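Local coordinates for dihydroneopterin triphosphate diphosphatase (Escherichia coli O157:H7, PDB 5U7F), which probably hydrolyses dihydroneopterin triphosphate to dihydroneopterin monophosphate and pyrophosphate in folate biosynthesis, and can also hydrolyse nucleoside triphosphates, with a preference for dATP, at residues 10-15 with 41-46; 77-82 with 100-105. One frame throughout, in Å; residues are numbered along the deposited sequence.

Interaction 1 (10-15 with 41-46); sequences VSILVV and GSVEEG. With SO4 (sulfate ion), chain C.
The start of the Nudix box is held here: Gly-41 pairs with Ile-12 and Ser-42 with Ser-11, so that the end of strand 36-42 lies antiparallel to strand 10-18. Ile-12 and Gly-41 form a hydrogen-bonded pair. Ile-12 N gives to Gly-41 O at 2.8 Å, and Gly-41 N returns a longer bond to Ile-12 O at 3.1 Å. Just past the end of the strand, Val-43 N gives a single bond to Val-10 O at 2.8 Å. The same oxygen takes a CA-H...O contact from Ser-42 CA. The apolar part centres on Val-43. Its CG2 is anti to the carbonyl carbon and touches CG2 of Ile-12 at 3.8 Å, the two side chains crossing at about a right angle. Val-43 CG2 also meets CG1 of Val-10 at 3.9 Å. Ile-12 CG1 lies 3.5 Å from Gly-41 O, and its CD1 approaches Gly-41 N. Ala-49 and Ala-52 of helix 49-61 pack against Ile-12 and Val-43, respectively. The Ser-42 side chain sets out away from strand 10-18, and its OG bonds to Arg-8 O. Ser-42 N bonds at 3.1 Å to O4 of a sulfate ion, probably from the crystallisation liquor, which Lys-7 NZ also hydrogen-bonds. The backbone bonds thus hold Gly-41, the first residue of the box, beside the cobalt site.

Interaction 2 (77-82 with 100-105); sequences RTVEFE and ESWFCL. With SO4 (sulfate ion), chain B.
Backbone bonds join Val-79 to Glu-100 and Arg-77 to Trp-102, tying the outermost strand 72-82 antiparallel to strand 97-107. Val-79 and Glu-100 exchange two bonds, Glu-100 N to Val-79 O at 2.8 Å and Val-79 N to Glu-100 O at 3.0 Å. Trp-102 N gives a third to Arg-77 O. Among side chains, Thr-78 OG1 and Ser-101 OG share a hydrogen bond of 3.0 Å on one face of the sheet. On the other, Trp-102 NE1 bonds to Glu-100 OE1 at 2.9 Å, on its anti side but 31° out of the carboxylate plane. Ser-137 OG also bonds OE1. Glu-82 N, in the predicted substrate site, bonds at 3.2 Å to O3 of a sulfate, probably from crystallisation. The Arg-77 chain runs beside the Trp-102 side chain and bends at chi2 and chi3; NH1 comes within 3.4 Å of CZ3, with the guanidinium and ring planes 61° apart. Gln-140 takes a bond from NH1. Val-79 CG2 lies 3.8 Å from Trp-102 NE1. Phe-81 packs its CE2 edge against Glu-100 CD at 3.7 Å. Two donors thus grip Glu-100 OE1, which would limit rotation of the carboxylate.

In the fold
Interactions 1 and 2 share one mixed sheet and meet where strand 10-18 lies beside strand 97-107. Their centres are about 9 Å apart. Leu-13 O is 2.8 Å from Phe-103 N, and Val-15 O is 2.8 Å from Leu-105 N, both probable hydrogen bonds. Leu-13 CD2 packs on Trp-102 CD1 at 3.5 Å. The order 72-82, 97-107, 10-18, 36-42 therefore links the edge strand to the start of the Nudix box. Gly-41 of interaction 1 is about 4 Å from a bound cobalt ion, whereas the Glu-100 side chain of interaction 2 is about 9 Å from one. The side chains of Glu-100 and Thr-40, a cobalt ligand and probable substrate contact, are about 4 Å apart. Phe-81 and Glu-82 belong to a predicted substrate site.

Interaction 1 (10-15 with 41-46)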
loop_
_atom_site.group_PDB
_atom_site.type_symbol
_atom_site.label_atom_id
_atom_site.label_comp_id
_atom_site.label_asym_id
_atom_site.label_seq_id
_atom_site.Cartn_x
_atom_site.Cartn_y
_atom_site.Cartn_z
ATOM N N VAL A 10 -9.618 9.019 2.854
ATOM C CA VAL A 10 -9.082 9.139 1.507
ATOM C C VAL A 10 -7.648 8.640 1.613
ATOM O O VAL A 10 -6.859 9.150 2.408
ATOM C CB VAL A 10 -9.136 10.590 0.983
ATOM C CG1 VAL A 10 -8.419 10.720 -0.371
ATOM C CG2 VAL A 10 -10.564 11.063 0.852
ATOM N N SER A 11 -7.327 7.605 0.861
ATOM C CA SER A 11 -6.040 6.933 1.024
ATOM C C SER A 11 -5.419 6.554 -0.327
ATOM O O SER A 11 -6.040 6.699 -1.391
ATOM C CB SER A 11 -6.222 5.695 1.895
ATOM O OG SER A 11 -6.888 4.668 1.177
ATOM N N ILE A 12 -4.179 6.109 -0.250
ATOM C CA ILE A 12 -3.437 5.606 -1.382
ATOM C C ILE A 12 -2.938 4.210 -1.071
ATOM O O ILE A 12 -2.815 3.808 0.094
ATOM C CB ILE A 12 -2.270 6.547 -1.788
ATOM C CG1 ILE A 12 -1.304 6.827 -0.642
ATOM C CG2 ILE A 12 -2.822 7.871 -2.314
ATOM C CD1 ILE A 12 -0.261 5.776 -0.429
ATOM N N LEU A 13 -2.737 3.446 -2.136
ATOM C CA LEU A 13 -2.163 2.108 -2.074
ATOM C C LEU A 13 -1.007 2.097 -3.058
ATOM O O LEU A 13 -1.183 2.534 -4.186
ATOM C CB LEU A 13 -3.202 1.049 -2.450
ATOM C CG LEU A 13 -2.693 -0.350 -2.820
ATOM C CD1 LEU A 13 -2.422 -1.064 -1.557
ATOM C CD2 LEU A 13 -3.716 -1.096 -3.647
ATOM N N VAL A 14 0.181 1.665 -2.635
ATOM C CA VAL A 14 1.311 1.544 -3.557
ATOM C C VAL A 14 1.755 0.094 -3.613
ATOM O O VAL A 14 2.258 -0.485 -2.633
ATOM C CB VAL A 14 2.505 2.441 -3.162
ATOM C CG1 VAL A 14 3.640 2.265 -4.182
ATOM C CG2 VAL A 14 2.089 3.888 -3.066
ATOM N N VAL A 15 1.514 -0.534 -4.752
ATOM C CA VAL A 15 1.961 -1.899 -4.930
ATOM C C VAL A 15 3.409 -1.866 -5.361
ATOM O O VAL A 15 3.753 -1.412 -6.469
ATOM C CB VAL A 15 1.081 -2.669 -5.942
ATOM C CG1 VAL A 15 1.536 -4.077 -6.045
ATOM C CG2 VAL A 15 -0.378 -2.661 -5.491
ATOM N N GLY A 41 -1.728 4.460 2.911
ATOM C CA GLY A 41 -1.678 5.594 3.808
ATOM C C GLY A 41 -2.726 6.620 3.463
ATOM O O GLY A 41 -3.142 6.698 2.303
ATOM N N SER A 42 -3.142 7.390 4.468
ATOM C CA SER A 42 -4.086 8.501 4.269
ATOM C C SER A 42 -3.467 9.663 3.501
ATOM O O SER A 42 -2.292 9.985 3.673
ATOM C CB SER A 42 -4.607 9.024 5.615
ATOM O OG SER A 42 -5.431 8.079 6.266
ATOM N N VAL A 43 -4.279 10.274 2.635
ATOM C CA VAL A 43 -3.951 11.537 1.986
ATOM C C VAL A 43 -4.276 12.675 2.923
ATOM O O VAL A 43 -5.446 12.892 3.257
ATOM C CB VAL A 43 -4.737 11.727 0.677
ATOM C CG1 VAL A 43 -4.319 13.016 -0.033
ATOM C CG2 VAL A 43 -4.536 10.536 -0.211
ATOM N N GLU A 44 -3.260 13.418 3.340
ATOM C CA GLU A 44 -3.468 14.500 4.299
ATOM C C GLU A 44 -3.938 15.785 3.635
ATOM O O GLU A 44 -3.763 15.992 2.442
ATOM C CB GLU A 44 -2.188 14.782 5.079
ATOM C CG GLU A 44 -1.655 13.567 5.840
ATOM C CD GLU A 44 -2.633 13.035 6.895
ATOM O OE1 GLU A 44 -3.519 13.798 7.330
ATOM O OE2 GLU A 44 -2.517 11.854 7.292
ATOM N N GLU A 45 -4.519 16.662 4.436
ATOM C CA GLU A 45 -5.047 17.917 3.922
ATOM C C GLU A 45 -3.916 18.713 3.254
ATOM O O GLU A 45 -2.799 18.802 3.766
ATOM C CB GLU A 45 -5.716 18.727 5.044
ATOM C CG GLU A 45 -7.163 19.143 4.717
ATOM C CD GLU A 45 -7.995 19.495 5.947
ATOM O OE1 GLU A 45 -8.127 20.704 6.256
ATOM O OE2 GLU A 45 -8.566 18.573 6.588
ATOM N N GLY A 46 -4.202 19.260 2.084
ATOM C CA GLY A 46 -3.211 20.022 1.352
ATOM C C GLY A 46 -2.238 19.252 0.473
ATOM O O GLY A 46 -1.489 19.882 -0.260
HETATM S S SO4 C . -1.407 5.230 7.395
HETATM O O1 SO4 C . -2.637 4.505 7.033
HETATM O O2 SO4 C . -1.269 5.184 8.852
HETATM O O3 SO4 C . -0.249 4.606 6.729
HETATM O O4 SO4 C . -1.511 6.627 6.986
#

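Interaction 2 (77-82 with 100-105)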
loop_
_atom_site.group_PDB
_atom_site.type_symbol
_atom_site.label_atom_id
_atom_site.label_comp_id
_atom_site.label_asym_id
_atom_site.label_seq_id
_atom_site.Cartn_x
_atom_site.Cartn_y
_atom_site.Cartn_z
ATOM N N ARG A 77 -6.688 4.215 -11.113
ATOM C CA ARG A 77 -7.795 3.473 -10.538
ATOM C C ARG A 77 -8.064 3.965 -9.118
ATOM O O ARG A 77 -7.136 4.244 -8.350
ATOM C CB ARG A 77 -7.510 1.970 -10.550
ATOM C CG ARG A 77 -7.490 1.388 -11.985
ATOM C CD ARG A 77 -8.242 0.070 -12.119
ATOM N NE ARG A 77 -9.530 0.109 -11.434
ATOM C CZ ARG A 77 -10.137 -0.945 -10.895
ATOM N NH1 ARG A 77 -9.579 -2.150 -10.955
ATOM N NH2 ARG A 77 -11.311 -0.792 -10.293
ATOM N N THR A 78 -9.350 4.088 -8.806
ATOM C CA THR A 78 -9.832 4.464 -7.477
ATOM C C THR A 78 -10.990 3.528 -7.138
ATOM O O THR A 78 -11.895 3.319 -7.962
ATOM C CB THR A 78 -10.313 5.934 -7.426
ATOM O OG1 THR A 78 -9.207 6.822 -7.578
ATOM C CG2 THR A 78 -10.976 6.261 -6.112
ATOM N N VAL A 79 -10.970 2.958 -5.933
ATOM C CA VAL A 79 -12.066 2.123 -5.458
ATOM C C VAL A 79 -12.517 2.640 -4.106
ATOM O O VAL A 79 -11.805 3.421 -3.482
ATOM C CB VAL A 79 -11.650 0.659 -5.348
ATOM C CG1 VAL A 79 -11.333 0.102 -6.742
ATOM C CG2 VAL A 79 -10.464 0.548 -4.403
ATOM N N GLU A 80 -13.691 2.197 -3.674
ATOM C CA GLU A 80 -14.251 2.556 -2.375
ATOM C C GLU A 80 -14.661 1.275 -1.660
ATOM O O GLU A 80 -15.241 0.379 -2.257
ATOM C CB GLU A 80 -15.435 3.493 -2.535
ATOM C CG GLU A 80 -16.010 3.953 -1.208
ATOM C CD GLU A 80 -17.331 4.701 -1.354
ATOM O OE1 GLU A 80 -17.343 5.785 -1.985
ATOM O OE2 GLU A 80 -18.365 4.204 -0.839
ATOM N N PHE A 81 -14.309 1.155 -0.388
ATOM C CA PHE A 81 -14.614 -0.059 0.330
ATOM C C PHE A 81 -15.006 0.259 1.758
ATOM O O PHE A 81 -14.758 1.366 2.265
ATOM C CB PHE A 81 -13.435 -1.046 0.292
ATOM C CG PHE A 81 -12.132 -0.493 0.794
ATOM C CD1 PHE A 81 -11.834 -0.447 2.144
ATOM C CD2 PHE A 81 -11.165 -0.092 -0.115
ATOM C CE1 PHE A 81 -10.600 0.042 2.568
ATOM C CE2 PHE A 81 -9.964 0.380 0.313
ATOM C CZ PHE A 81 -9.680 0.441 1.639
ATOM N N GLU A 82 -15.635 -0.731 2.376
ATOM C CA GLU A 82 -16.054 -0.645 3.760
ATOM C C GLU A 82 -14.836 -0.836 4.650
ATOM O O GLU A 82 -14.045 -1.778 4.474
ATOM C CB GLU A 82 -17.119 -1.689 4.059
ATOM C CG GLU A 82 -17.645 -1.679 5.514
ATOM C CD GLU A 82 -18.681 -0.583 5.794
ATOM O OE1 GLU A 82 -19.242 -0.013 4.825
ATOM O OE2 GLU A 82 -18.927 -0.291 7.011
ATOM N N GLU A 100 -9.788 4.758 -2.062
ATOM C CA GLU A 100 -8.386 4.399 -2.209
ATOM C C GLU A 100 -7.927 4.539 -3.654
ATOM O O GLU A 100 -8.541 3.937 -4.534
ATOM C CB GLU A 100 -8.183 2.955 -1.780
ATOM C CG GLU A 100 -6.778 2.393 -1.915
ATOM C CD GLU A 100 -6.737 0.905 -1.522
ATOM O OE1 GLU A 100 -7.176 0.036 -2.322
ATOM O OE2 GLU A 100 -6.282 0.603 -0.393
ATOM N N SER A 101 -6.849 5.282 -3.871
ATOM C CA SER A 101 -6.240 5.408 -5.213
ATOM C C SER A 101 -4.969 4.580 -5.345
ATOM O O SER A 101 -4.138 4.555 -4.425
ATOM C CB SER A 101 -5.962 6.890 -5.523
ATOM O OG SER A 101 -7.193 7.579 -5.557
ATOM N N TRP A 102 -4.797 3.934 -6.503
ATOM C CA TRP A 102 -3.754 2.913 -6.655
ATOM C C TRP A 102 -2.547 3.465 -7.396
ATOM O O TRP A 102 -2.690 4.183 -8.385
ATOM C CB TRP A 102 -4.269 1.674 -7.424
ATOM C CG TRP A 102 -5.312 0.875 -6.749
ATOM C CD1 TRP A 102 -5.782 1.038 -5.466
ATOM C CD2 TRP A 102 -6.061 -0.198 -7.312
ATOM N NE1 TRP A 102 -6.755 0.123 -5.206
ATOM C CE2 TRP A 102 -6.946 -0.652 -6.319
ATOM C CE3 TRP A 102 -6.077 -0.820 -8.565
ATOM C CZ2 TRP A 102 -7.819 -1.707 -6.525
ATOM C CZ3 TRP A 102 -6.941 -1.873 -8.766
ATOM C CH2 TRP A 102 -7.818 -2.296 -7.752
ATOM N N PHE A 103 -1.373 3.069 -6.926
ATOM C CA PHE A 103 -0.088 3.355 -7.581
ATOM C C PHE A 103 0.748 2.058 -7.651
ATOM O O PHE A 103 0.537 1.095 -6.893
ATOM C CB PHE A 103 0.686 4.436 -6.826
ATOM C CG PHE A 103 -0.004 5.764 -6.774
ATOM C CD1 PHE A 103 -1.026 6.000 -5.859
ATOM C CD2 PHE A 103 0.354 6.774 -7.644
ATOM C CE1 PHE A 103 -1.664 7.231 -5.828
ATOM C CE2 PHE A 103 -0.290 8.012 -7.619
ATOM C CZ PHE A 103 -1.282 8.242 -6.722
ATOM N N CYS A 104 1.718 2.040 -8.560
ATOM C CA CYS A 104 2.570 0.872 -8.775
ATOM C C CYS A 104 4.008 1.374 -8.670
ATOM O O CYS A 104 4.307 2.484 -9.093
ATOM C CB CYS A 104 2.265 0.222 -10.145
ATOM S SG CYS A 104 0.476 0.263 -10.601
ATOM N N LEU A 105 4.878 0.612 -8.023
ATOM C CA LEU A 105 6.289 0.976 -7.946
ATOM C C LEU A 105 7.145 -0.256 -8.203
ATOM O O LEU A 105 7.148 -1.217 -7.441
ATOM C CB LEU A 105 6.637 1.610 -6.596
ATOM C CG LEU A 105 8.129 1.888 -6.366
ATOM C CD1 LEU A 105 8.638 2.902 -7.388
ATOM C CD2 LEU A 105 8.393 2.361 -4.960
HETATM S S SO4 B . -17.264 -3.559 0.213
HETATM O O1 SO4 B . -18.212 -4.448 0.887
HETATM O O2 SO4 B . -17.817 -2.211 0.186
HETATM O O3 SO4 B . -16.015 -3.565 0.977
HETATM O O4 SO4 B . -17.034 -4.033 -1.147
HETATM O O HOH W 1 -4.572 5.947 -9.274
#